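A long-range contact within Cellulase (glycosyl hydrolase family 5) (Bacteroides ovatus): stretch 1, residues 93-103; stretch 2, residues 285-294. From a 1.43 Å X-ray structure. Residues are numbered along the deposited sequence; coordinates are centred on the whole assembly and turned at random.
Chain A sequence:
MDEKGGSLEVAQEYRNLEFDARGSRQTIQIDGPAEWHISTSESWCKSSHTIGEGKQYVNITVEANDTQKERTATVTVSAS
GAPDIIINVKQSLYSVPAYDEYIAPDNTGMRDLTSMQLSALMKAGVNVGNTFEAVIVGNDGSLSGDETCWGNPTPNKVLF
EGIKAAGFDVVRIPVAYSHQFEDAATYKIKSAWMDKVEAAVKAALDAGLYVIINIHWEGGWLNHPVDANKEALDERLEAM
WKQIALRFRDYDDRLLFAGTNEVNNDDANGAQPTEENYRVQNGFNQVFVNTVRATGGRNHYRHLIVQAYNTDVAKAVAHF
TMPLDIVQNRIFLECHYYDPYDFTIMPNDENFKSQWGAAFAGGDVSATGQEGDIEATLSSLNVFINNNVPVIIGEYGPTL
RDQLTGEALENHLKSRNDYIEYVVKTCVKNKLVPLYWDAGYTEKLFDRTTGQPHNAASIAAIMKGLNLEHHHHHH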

# COMPACT_ATOMS: atom_id res chain seq x y z
N LEU A 93 -21.98 -5.88 10.37
CA LEU A 93 -21.04 -6.16 9.30
C LEU A 93 -20.48 -4.85 8.74
O LEU A 93 -21.04 -3.77 8.97
CB LEU A 93 -21.69 -7.03 8.20
CG LEU A 93 -22.99 -6.59 7.55
CD1 LEU A 93 -22.79 -5.45 6.58
CD2 LEU A 93 -23.57 -7.78 6.81
N TYR A 94 -19.40 -4.95 7.98
CA TYR A 94 -18.78 -3.75 7.38
C TYR A 94 -19.68 -3.14 6.29
O TYR A 94 -20.22 -3.87 5.44
CB TYR A 94 -17.40 -4.07 6.78
CG TYR A 94 -16.83 -2.99 5.84
CD1 TYR A 94 -16.10 -1.98 6.35
CD2 TYR A 94 -17.04 -3.02 4.46
CE1 TYR A 94 -15.55 -1.00 5.55
CE2 TYR A 94 -16.51 -2.04 3.62
CZ TYR A 94 -15.76 -1.02 4.18
OH TYR A 94 -15.22 -0.02 3.38
N SER A 95 -19.83 -1.82 6.31
CA SER A 95 -20.54 -1.08 5.29
C SER A 95 -19.72 0.13 4.88
O SER A 95 -18.93 0.68 5.67
CB SER A 95 -21.93 -0.66 5.80
OG SER A 95 -21.82 0.26 6.88
N VAL A 96 -19.96 0.56 3.64
CA VAL A 96 -19.26 1.67 3.01
C VAL A 96 -19.98 2.99 3.32
O VAL A 96 -21.18 2.99 3.53
CB VAL A 96 -19.14 1.49 1.45
CG1 VAL A 96 -18.46 0.17 1.13
CG2 VAL A 96 -20.49 1.56 0.71
N PRO A 97 -19.24 4.12 3.34
CA PRO A 97 -19.91 5.44 3.43
C PRO A 97 -20.95 5.63 2.34
O PRO A 97 -20.83 5.06 1.28
CB PRO A 97 -18.77 6.45 3.24
CG PRO A 97 -17.51 5.69 3.52
CD PRO A 97 -17.78 4.26 3.18
N ALA A 98 -21.98 6.44 2.63
CA ALA A 98 -23.04 6.72 1.67
C ALA A 98 -22.67 7.93 0.83
O ALA A 98 -22.56 9.05 1.38
CB ALA A 98 -24.36 6.94 2.39
N TYR A 99 -22.47 7.73 -0.48
CA TYR A 99 -22.22 8.85 -1.43
C TYR A 99 -23.37 9.05 -2.38
O TYR A 99 -23.92 8.09 -2.93
CB TYR A 99 -20.97 8.67 -2.32
CG TYR A 99 -19.61 8.76 -1.65
CD1 TYR A 99 -19.43 9.29 -0.40
CD2 TYR A 99 -18.50 8.24 -2.31
CE1 TYR A 99 -18.18 9.35 0.17
CE2 TYR A 99 -17.24 8.30 -1.76
CZ TYR A 99 -17.08 8.83 -0.50
OH TYR A 99 -15.83 8.92 0.08
N ASP A 100 -23.74 10.30 -2.60
CA ASP A 100 -24.84 10.60 -3.56
C ASP A 100 -24.55 10.08 -4.98
O ASP A 100 -25.44 9.72 -5.73
CB ASP A 100 -25.10 12.10 -3.62
CG ASP A 100 -25.70 12.66 -2.34
OD1 ASP A 100 -26.13 11.89 -1.45
OD2 ASP A 100 -25.76 13.90 -2.23
N GLU A 101 -23.26 10.01 -5.32
CA GLU A 101 -22.79 9.63 -6.62
C GLU A 101 -22.71 8.10 -6.82
O GLU A 101 -22.41 7.63 -7.93
CB GLU A 101 -21.38 10.22 -6.87
CG GLU A 101 -21.30 11.74 -6.83
CD GLU A 101 -21.10 12.35 -5.47
OE1 GLU A 101 -21.21 11.69 -4.42
OE2 GLU A 101 -20.80 13.57 -5.46
N TYR A 102 -22.97 7.34 -5.76
CA TYR A 102 -22.95 5.87 -5.82
C TYR A 102 -23.79 5.33 -6.97
O TYR A 102 -24.92 5.78 -7.21
CB TYR A 102 -23.46 5.29 -4.52
CG TYR A 102 -23.57 3.80 -4.46
CD1 TYR A 102 -22.48 2.98 -4.14
CD2 TYR A 102 -24.80 3.19 -4.69
CE1 TYR A 102 -22.65 1.60 -4.03
CE2 TYR A 102 -24.96 1.82 -4.60
CZ TYR A 102 -23.89 1.03 -4.29
OH TYR A 102 -24.08 -0.32 -4.16
N ILE A 103 -23.26 4.32 -7.63
CA ILE A 103 -24.05 3.53 -8.55
C ILE A 103 -23.86 2.06 -8.19
O ILE A 103 -22.89 1.66 -7.55
CB ILE A 103 -23.70 3.79 -10.04
CG1 ILE A 103 -22.29 3.31 -10.38
CG2 ILE A 103 -23.91 5.27 -10.41
CD1 ILE A 103 -21.91 3.51 -11.86
N ASN A 285 -5.08 3.68 4.88
CA ASN A 285 -5.42 2.58 3.97
C ASN A 285 -6.92 2.29 4.00
O ASN A 285 -7.54 2.11 2.97
CB ASN A 285 -4.64 1.30 4.28
CG ASN A 285 -3.16 1.40 3.96
OD1 ASN A 285 -2.72 2.20 3.15
ND2 ASN A 285 -2.39 0.54 4.61
N GLN A 286 -7.49 2.29 5.19
CA GLN A 286 -8.92 2.08 5.36
C GLN A 286 -9.77 3.21 4.72
O GLN A 286 -10.78 2.92 4.06
CB GLN A 286 -9.29 1.89 6.83
CG GLN A 286 -10.76 1.48 6.98
CD GLN A 286 -11.00 0.05 6.54
OE1 GLN A 286 -10.52 -0.89 7.18
NE2 GLN A 286 -11.70 -0.12 5.43
N VAL A 287 -9.36 4.45 4.92
CA VAL A 287 -10.02 5.59 4.29
C VAL A 287 -10.06 5.40 2.77
O VAL A 287 -11.09 5.61 2.11
CB VAL A 287 -9.36 6.93 4.64
CG1 VAL A 287 -9.96 8.07 3.82
CG2 VAL A 287 -9.53 7.22 6.13
N PHE A 288 -8.92 5.06 2.19
CA PHE A 288 -8.83 4.85 0.76
C PHE A 288 -9.80 3.75 0.29
O PHE A 288 -10.55 3.94 -0.64
CB PHE A 288 -7.38 4.52 0.41
CG PHE A 288 -7.19 3.82 -0.93
CD1 PHE A 288 -7.47 4.44 -2.14
CD2 PHE A 288 -6.72 2.51 -0.95
CE1 PHE A 288 -7.29 3.76 -3.35
CE2 PHE A 288 -6.51 1.85 -2.14
CZ PHE A 288 -6.78 2.47 -3.34
N VAL A 289 -9.79 2.61 0.95
CA VAL A 289 -10.68 1.51 0.55
C VAL A 289 -12.16 1.95 0.66
O VAL A 289 -12.95 1.75 -0.27
CB VAL A 289 -10.40 0.23 1.37
CG1 VAL A 289 -11.46 -0.84 1.14
CG2 VAL A 289 -9.03 -0.31 1.00
N ASN A 290 -12.51 2.55 1.79
CA ASN A 290 -13.87 3.04 2.03
C ASN A 290 -14.34 3.94 0.89
O ASN A 290 -15.44 3.81 0.40
CB ASN A 290 -13.95 3.85 3.33
CG ASN A 290 -13.80 3.02 4.57
OD1 ASN A 290 -13.83 1.78 4.54
ND2 ASN A 290 -13.65 3.73 5.70
N THR A 291 -13.48 4.89 0.53
CA THR A 291 -13.80 5.91 -0.46
C THR A 291 -14.05 5.30 -1.85
O THR A 291 -15.02 5.61 -2.50
CB THR A 291 -12.65 6.97 -0.52
OG1 THR A 291 -12.45 7.56 0.77
CG2 THR A 291 -12.92 8.05 -1.58
N VAL A 292 -13.15 4.40 -2.27
CA VAL A 292 -13.30 3.77 -3.58
C VAL A 292 -14.58 2.93 -3.61
O VAL A 292 -15.39 3.04 -4.54
CB VAL A 292 -12.07 2.92 -3.95
CG1 VAL A 292 -12.30 2.14 -5.24
CG2 VAL A 292 -10.83 3.82 -4.05
N ARG A 293 -14.76 2.11 -2.58
CA ARG A 293 -15.94 1.21 -2.56
C ARG A 293 -17.27 1.98 -2.51
O ARG A 293 -18.26 1.55 -3.10
CB ARG A 293 -15.86 0.21 -1.41
CG ARG A 293 -14.66 -0.75 -1.46
CD ARG A 293 -14.54 -1.59 -2.74
NE ARG A 293 -13.46 -2.56 -2.58
CZ ARG A 293 -12.63 -2.98 -3.54
NH1 ARG A 293 -12.73 -2.50 -4.77
NH2 ARG A 293 -11.68 -3.85 -3.25
N ALA A 294 -17.25 3.14 -1.85
CA ALA A 294 -18.44 3.97 -1.69
C ALA A 294 -18.92 4.55 -3.05
O ALA A 294 -20.03 5.07 -3.16
CB ALA A 294 -18.22 5.08 -0.68
O HOH W 1 -21.92 4.99 -1.19

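A segment without regular helix or strand, residues 93-103, packs against the last turns of a helix in residues 285-294, and together they bury 466 Å². The one direct hydrogen bond between them lies at Y94. Its CA-to-CB bond points toward the helix and, with chi1 at 166° (t), Y94 OH donates to N290 OD1 at 2.6 Å, the acceptor lying near the ring plane, where a phenol can direct its proton. N290 adopts the m rotamer; although its CA-to-CB bond points sideways, this brings the amide end nearer to the tyrosine. The same oxygen is held from within the helix by Q286, whose t, p conformation folds the side chain so that NE2 donates to N290 OD1 at 3.0 Å. OD1 thus receives two hydrogen bonds.

Further along, the contact is mainly apolar and centres on A294, which has the largest area covered. V96, in the m rotamer, points toward the helix and places CG1 3.6 Å from R293 CB. R293 likewise starts out toward the loop, but its m, m, t chain leads the guanidinium away to partners elsewhere in the structure, leaving its aliphatic base against the valine. P97 lays CD 4.0 Å from A294 CB. Y99, at chi1 -70° (m), points toward the helix and presents a ring face to the alanine: A294 CB sits 3.7 Å from the Y99 ring centroid, 22° off the normal, a CH-pi contact for which a single methyl is well suited. At the far end of this ring, Y99 OH approaches T291 CG2 to 3.5 Å, while T291 OG1 is turned back to V287 O (2.7 Å), satisfying the hydroxyl within the helix.

A water completes the junction, donating to P97 O and A294 O (both 2.7 Å from the water O) and accepting from Y99 N (2.9 Å to the same O).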